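Local coordinates for Blr3880 protein (PDB 2OOD) that probably catalyses the zinc-dependent hydrolytic deamination of guanine to xanthine and ammonia, at residues A[209-212]-A[213-217]; A[258-262]-A[263-267]. All coordinates share one frame; numbering follows the deposited sequence.

Contact 1: residues A[209-212]-A[213-217]; sequences FGAS and PELLK
The N-terminal cap of helix 213-225 is built here, where the loop that follows strand 199-205 turns into the helix: Ser-212 occupies the N-cap position and meets the first turn through both its hydroxyl and its carbonyl. The hydroxyl oxygen accepts from two backbone amides. The bond from Leu-215 N to Ser-212 OG, 3.3 Å long, is nearly straight, with 166° at the hydrogen; the bond from Glu-214 N to the same oxygen, at 3.1 Å, is bent and weak. With chi1 at 86°, OG lies between the backbone N and the carbonyl carbon, which turns it over the amides at the start of the helix. Ser-212 OG is also hydrogen-bonded to Asp-168 OD1, so this buried oxygen serves the helix end and a neighbouring loop together. The Glu-214 side chain, bent at its second torsion, curls back and brings OE1 to 3.1 Å from Ser-212 OG. The helix proper starts with Leu-216 N donating to Ser-212 O at 3.1 Å, the donor sitting almost in line with the C=O bond (165°). Without the hydroxyl, as with an alanine here, the amide of Leu-215 would probably lose its capping acceptor and Asp-168 OD1 its partner at this oxygen. Beside the polar cap, the methyl of Ala-211 bridges two leucines: its CB is 3.8 Å from Leu-215 CD2 and equally close to Leu-216 CG. Pro-213, with no amide hydrogen to offer, takes the first helical position, where none is needed for the helix bonds; the whole is a serine N-cap, with Ala-211 packing on the leucines of the first turn.

Contact 2: residues A[258-262]-A[263-267]; sequences VYEKF and DLVGP
Leu-264 lays its CD1 methyl against the ring of Tyr-259, 3.9 Å from CD1 of the tyrosine, the two side chains meeting at a slant. On the backbone beneath them, helix 255-260 is brought to an end by a Schellman motif. Its outer bond runs from Leu-264 N to Tyr-259 O, 3.1 Å long and fairly straight, with 159° at the hydrogen. The inner one joins Asp-263 N to Glu-260 O at 3.0 Å; here the donor stands well above the carbonyl plane, not on a lone pair, in the type I turn from Glu-260 to Asp-263. Asp-263 is the C-prime residue, and its positive phi of 54° identifies the reversal that lets the chain leave the helix.

Val-265 then folds back over the last helical turn. Its CG2 methyl lies 3.8 Å from Tyr-259 CB and as near to Glu-260 CG, so one valine branch covers the aliphatic roots of two successive helix residues. Leu-264 CG adds a looser contact, 4.1 Å from Phe-262 CB. The first torsion of Glu-260, -70°, places CG beside its own amide nitrogen, and the chain extends from there to salt bridges with Arg-284 and Lys-288. Only the hydrocarbon part of this glutamate therefore meets Val-265.

The Tyr-259 ring leads away from the turn, and its hydroxyl is held by hydrogen bonds to Ala-208 N, His-234 O and Thr-233 OG1, tying the helix to the end of strand 230-234. Asp-263 OD2 bonds to Gln-220 on helix 213-225, against which the Phe-262 ring also packs. The turn thus carries the chain from helix 255-260 towards strand 269-272, with helix 213-225 alongside.

The two contacts are helix ends of opposite kind: contact 1 begins helix 213-225 and contact 2 finishes helix 255-260, and their centres lie about 12 Å apart. They pack directly against each other, with Phe-262 CE1 3.6 Å from Pro-213 O, Phe-262 CD1 3.7 Å from Lys-217 CA, and Leu-216 CD1 3.7 Å from Val-258 CG1. Both lie near the active site, and neither supplies a zinc ligand or a residue of the guanine pocket. Gly-210 in contact 1 lies about 7 Å from the bound guanine and about 13 Å from the zinc ion. The Tyr-259 side chain in contact 2 is about 8 Å from the guanine, about 11 Å from the zinc ion and about 5 Å from the side chain of the zinc ligand His-234, consistent with a second-shell position.

Contact 1: residues A[209-212]-A[213-217]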
ATOM      1  N   PHE A 209      10.529  19.447 -18.316  1.00 39.11           N
ATOM      2  CA  PHE A 209       9.886  20.637 -17.774  1.00 40.20           C
ATOM      3  C   PHE A 209      10.852  21.584 -17.071  1.00 39.00           C
ATOM      4  O   PHE A 209      10.621  22.791 -17.035  1.00 38.95           O
ATOM      5  CB  PHE A 209       8.779  20.242 -16.802  1.00 40.89           C
ATOM      6  CG  PHE A 209       7.991  21.409 -16.284  1.00 43.04           C
ATOM      7  CD1 PHE A 209       7.256  22.206 -17.157  1.00 44.28           C
ATOM      8  CD2 PHE A 209       7.958  21.700 -14.923  1.00 44.45           C
ATOM      9  CE1 PHE A 209       6.495  23.283 -16.681  1.00 45.62           C
ATOM     10  CE2 PHE A 209       7.198  22.779 -14.432  1.00 45.91           C
ATOM     11  CZ  PHE A 209       6.465  23.568 -15.315  1.00 45.88           C
ATOM     12  N   GLY A 210      11.921  21.033 -16.505  1.00 38.15           N
ATOM     13  CA  GLY A 210      12.892  21.860 -15.811  1.00 37.92           C
ATOM     14  C   GLY A 210      14.241  21.888 -16.507  1.00 39.11           C
ATOM     15  O   GLY A 210      15.268  22.116 -15.862  1.00 38.09           O
ATOM     16  N   ALA A 211      14.244  21.674 -17.823  1.00 38.27           N
ATOM     17  CA  ALA A 211      15.481  21.662 -18.595  1.00 38.42           C
ATOM     18  C   ALA A 211      15.431  22.496 -19.874  1.00 40.40           C
ATOM     19  O   ALA A 211      14.759  22.127 -20.844  1.00 41.45           O
ATOM     20  CB  ALA A 211      15.850  20.235 -18.936  1.00 36.79           C
ATOM     21  N   SER A 212      16.149  23.618 -19.879  1.00 41.14           N
ATOM     22  CA  SER A 212      16.194  24.477 -21.057  1.00 41.43           C
ATOM     23  C   SER A 212      16.884  23.699 -22.171  1.00 42.44           C
ATOM     24  O   SER A 212      17.649  22.762 -21.910  1.00 42.26           O
ATOM     25  CB  SER A 212      17.008  25.739 -20.778  1.00 41.47           C
ATOM     26  OG  SER A 212      18.388  25.499 -21.012  1.00 40.85           O
ATOM     27  N   PRO A 213      16.633  24.076 -23.434  1.00 43.69           N
ATOM     28  CA  PRO A 213      17.282  23.351 -24.528  1.00 43.88           C
ATOM     29  C   PRO A 213      18.810  23.389 -24.450  1.00 44.82           C
ATOM     30  O   PRO A 213      19.478  22.564 -25.083  1.00 45.14           O
ATOM     31  CB  PRO A 213      16.716  24.024 -25.782  1.00 42.68           C
ATOM     32  CG  PRO A 213      16.374  25.394 -25.314  1.00 42.44           C
ATOM     33  CD  PRO A 213      15.767  25.145 -23.956  1.00 42.73           C
ATOM     34  N   GLU A 214      19.371  24.330 -23.684  1.00 43.86           N
ATOM     35  CA  GLU A 214      20.832  24.376 -23.551  1.00 45.85           C
ATOM     36  C   GLU A 214      21.280  23.235 -22.627  1.00 45.51           C
ATOM     37  O   GLU A 214      22.251  22.523 -22.922  1.00 44.02           O
ATOM     38  CB  GLU A 214      21.317  25.709 -22.967  1.00 47.62           C
ATOM     39  CG  GLU A 214      20.943  26.930 -23.779  1.00 51.02           C
ATOM     40  CD  GLU A 214      19.624  27.544 -23.321  1.00 53.34           C
ATOM     41  OE1 GLU A 214      19.588  28.068 -22.169  1.00 54.34           O
ATOM     42  OE2 GLU A 214      18.634  27.498 -24.105  1.00 53.79           O
ATOM     43  N   LEU A 215      20.563  23.069 -21.514  1.00 43.42           N
ATOM     44  CA  LEU A 215      20.869  22.020 -20.552  1.00 42.00           C
ATOM     45  C   LEU A 215      20.769  20.649 -21.225  1.00 42.33           C
ATOM     46  O   LEU A 215      21.615  19.783 -21.018  1.00 42.66           O
ATOM     47  CB  LEU A 215      19.906  22.093 -19.365  1.00 39.91           C
ATOM     48  CG  LEU A 215      20.091  21.035 -18.275  1.00 38.62           C
ATOM     49  CD1 LEU A 215      21.500  21.115 -17.733  1.00 37.65           C
ATOM     50  CD2 LEU A 215      19.074  21.251 -17.164  1.00 36.81           C
ATOM     51  N   LEU A 216      19.740  20.454 -22.041  1.00 42.48           N
ATOM     52  CA  LEU A 216      19.580  19.177 -22.724  1.00 42.36           C
ATOM     53  C   LEU A 216      20.631  19.034 -23.815  1.00 43.33           C
ATOM     54  O   LEU A 216      21.044  17.920 -24.142  1.00 43.61           O
ATOM     55  CB  LEU A 216      18.179  19.055 -23.327  1.00 40.99           C
ATOM     56  CG  LEU A 216      17.047  18.880 -22.314  1.00 40.10           C
ATOM     57  CD1 LEU A 216      15.709  18.914 -23.026  1.00 39.66           C
ATOM     58  CD2 LEU A 216      17.222  17.569 -21.578  1.00 39.73           C
ATOM     59  N   LYS A 217      21.065  20.157 -24.379  1.00 43.82           N
ATOM     60  CA  LYS A 217      22.083  20.104 -25.423  1.00 44.90           C
ATOM     61  C   LYS A 217      23.405  19.700 -24.752  1.00 45.08           C
ATOM     62  O   LYS A 217      24.254  19.028 -25.354  1.00 44.65           O
ATOM     63  CB  LYS A 217      22.210  21.464 -26.129  1.00 45.14           C
ATOM     64  CG  LYS A 217      22.945  21.368 -27.467  1.00 48.09           C
ATOM     65  CD  LYS A 217      22.969  22.696 -28.246  1.00 51.20           C
ATOM     66  CE  LYS A 217      21.657  22.978 -29.026  1.00 53.02           C
ATOM     67  NZ  LYS A 217      20.456  23.349 -28.186  1.00 53.83           N
TER

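Contact 2: residues A[258-262]-A[263-267]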
ATOM      1  N   VAL A 258      11.044  15.343 -27.031  1.00 40.97           N
ATOM      2  CA  VAL A 258      11.979  16.324 -26.505  1.00 39.60           C
ATOM      3  C   VAL A 258      13.357  15.701 -26.305  1.00 40.61           C
ATOM      4  O   VAL A 258      14.369  16.300 -26.663  1.00 41.53           O
ATOM      5  CB  VAL A 258      11.499  16.880 -25.157  1.00 40.14           C
ATOM      6  CG1 VAL A 258      12.500  17.908 -24.633  1.00 38.85           C
ATOM      7  CG2 VAL A 258      10.119  17.497 -25.315  1.00 39.66           C
ATOM      8  N   TYR A 259      13.392  14.497 -25.735  1.00 40.64           N
ATOM      9  CA  TYR A 259      14.654  13.806 -25.488  1.00 40.22           C
ATOM     10  C   TYR A 259      15.292  13.247 -26.749  1.00 40.97           C
ATOM     11  O   TYR A 259      16.511  13.114 -26.806  1.00 41.71           O
ATOM     12  CB  TYR A 259      14.466  12.670 -24.479  1.00 38.56           C
ATOM     13  CG  TYR A 259      13.998  13.139 -23.126  1.00 36.08           C
ATOM     14  CD1 TYR A 259      14.699  14.108 -22.426  1.00 35.05           C
ATOM     15  CD2 TYR A 259      12.840  12.636 -22.559  1.00 35.04           C
ATOM     16  CE1 TYR A 259      14.252  14.569 -21.197  1.00 33.89           C
ATOM     17  CE2 TYR A 259      12.385  13.087 -21.332  1.00 33.40           C
ATOM     18  CZ  TYR A 259      13.092  14.055 -20.657  1.00 33.91           C
ATOM     19  OH  TYR A 259      12.625  14.525 -19.446  1.00 34.73           O
ATOM     20  N   GLU A 260      14.482  12.895 -27.746  1.00 40.46           N
ATOM     21  CA  GLU A 260      15.024  12.362 -28.995  1.00 40.15           C
ATOM     22  C   GLU A 260      15.701  13.483 -29.781  1.00 38.76           C
ATOM     23  O   GLU A 260      16.673  13.256 -30.503  1.00 38.43           O
ATOM     24  CB  GLU A 260      13.914  11.746 -29.843  1.00 40.73           C
ATOM     25  CG  GLU A 260      13.344  10.460 -29.299  1.00 42.33           C
ATOM     26  CD  GLU A 260      12.052  10.070 -29.993  1.00 43.57           C
ATOM     27  OE1 GLU A 260      11.088  10.871 -29.947  1.00 43.86           O
ATOM     28  OE2 GLU A 260      12.000   8.966 -30.580  1.00 43.59           O
ATOM     29  N   LYS A 261      15.178  14.693 -29.636  1.00 38.00           N
ATOM     30  CA  LYS A 261      15.733  15.850 -30.321  1.00 38.46           C
ATOM     31  C   LYS A 261      17.202  15.992 -29.956  1.00 39.33           C
ATOM     32  O   LYS A 261      17.973  16.609 -30.685  1.00 39.64           O
ATOM     33  CB  LYS A 261      14.971  17.123 -29.919  1.00 38.97           C
ATOM     34  CG  LYS A 261      15.587  18.432 -30.426  1.00 39.43           C
ATOM     35  CD  LYS A 261      14.873  19.666 -29.856  1.00 40.19           C
ATOM     36  CE  LYS A 261      15.539  20.963 -30.320  1.00 41.30           C
ATOM     37  NZ  LYS A 261      15.082  22.199 -29.591  1.00 41.79           N
ATOM     38  N   PHE A 262      17.594  15.406 -28.829  1.00 39.15           N
ATOM     39  CA  PHE A 262      18.974  15.501 -28.378  1.00 39.07           C
ATOM     40  C   PHE A 262      19.701  14.163 -28.271  1.00 40.03           C
ATOM     41  O   PHE A 262      20.677  14.045 -27.536  1.00 40.69           O
ATOM     42  CB  PHE A 262      19.014  16.218 -27.034  1.00 38.82           C
ATOM     43  CG  PHE A 262      18.477  17.620 -27.083  1.00 39.44           C
ATOM     44  CD1 PHE A 262      19.304  18.686 -27.433  1.00 38.94           C
ATOM     45  CD2 PHE A 262      17.143  17.882 -26.775  1.00 39.40           C
ATOM     46  CE1 PHE A 262      18.807  19.999 -27.473  1.00 38.97           C
ATOM     47  CE2 PHE A 262      16.637  19.189 -26.815  1.00 39.82           C
ATOM     48  CZ  PHE A 262      17.473  20.248 -27.162  1.00 39.07           C
ATOM     49  N   ASP A 263      19.229  13.165 -29.010  1.00 41.25           N
ATOM     50  CA  ASP A 263      19.836  11.827 -29.018  1.00 43.00           C
ATOM     51  C   ASP A 263      20.011  11.167 -27.652  1.00 42.54           C
ATOM     52  O   ASP A 263      20.928  10.364 -27.467  1.00 42.39           O
ATOM     53  CB  ASP A 263      21.205  11.857 -29.702  1.00 44.25           C
ATOM     54  CG  ASP A 263      21.146  12.442 -31.092  1.00 46.42           C
ATOM     55  OD1 ASP A 263      20.355  11.933 -31.918  1.00 47.98           O
ATOM     56  OD2 ASP A 263      21.895  13.410 -31.353  1.00 46.87           O
ATOM     57  N   LEU A 264      19.143  11.495 -26.703  1.00 40.56           N
ATOM     58  CA  LEU A 264      19.236  10.903 -25.380  1.00 38.97           C
ATOM     59  C   LEU A 264      18.549   9.534 -25.327  1.00 39.91           C
ATOM     60  O   LEU A 264      18.927   8.676 -24.526  1.00 39.78           O
ATOM     61  CB  LEU A 264      18.608  11.836 -24.347  1.00 38.21           C
ATOM     62  CG  LEU A 264      19.257  13.213 -24.225  1.00 37.01           C
ATOM     63  CD1 LEU A 264      18.541  14.026 -23.153  1.00 36.05           C
ATOM     64  CD2 LEU A 264      20.728  13.052 -23.878  1.00 35.87           C
ATOM     65  N   VAL A 265      17.548   9.323 -26.180  1.00 38.77           N
ATOM     66  CA  VAL A 265      16.820   8.058 -26.179  1.00 38.53           C
ATOM     67  C   VAL A 265      17.531   6.945 -26.926  1.00 39.08           C
ATOM     68  O   VAL A 265      17.877   7.085 -28.096  1.00 39.64           O
ATOM     69  CB  VAL A 265      15.404   8.211 -26.773  1.00 37.20           C
ATOM     70  CG1 VAL A 265      14.699   6.870 -26.789  1.00 35.66           C
ATOM     71  CG2 VAL A 265      14.611   9.204 -25.954  1.00 37.03           C
ATOM     72  N   GLY A 266      17.734   5.836 -26.225  1.00 39.26           N
ATOM     73  CA  GLY A 266      18.408   4.677 -26.789  1.00 39.23           C
ATOM     74  C   GLY A 266      18.841   3.787 -25.638  1.00 39.67           C
ATOM     75  O   GLY A 266      18.321   3.946 -24.531  1.00 39.96           O
ATOM     76  N   PRO A 267      19.780   2.847 -25.845  1.00 39.91           N
ATOM     77  CA  PRO A 267      20.217   1.974 -24.746  1.00 39.00           C
ATOM     78  C   PRO A 267      20.717   2.750 -23.535  1.00 38.07           C
ATOM     79  O   PRO A 267      21.347   3.796 -23.679  1.00 38.26           O
ATOM     80  CB  PRO A 267      21.321   1.143 -25.387  1.00 38.15           C
ATOM     81  CG  PRO A 267      20.838   1.000 -26.790  1.00 38.83           C
ATOM     82  CD  PRO A 267      20.380   2.414 -27.118  1.00 39.18           C
TER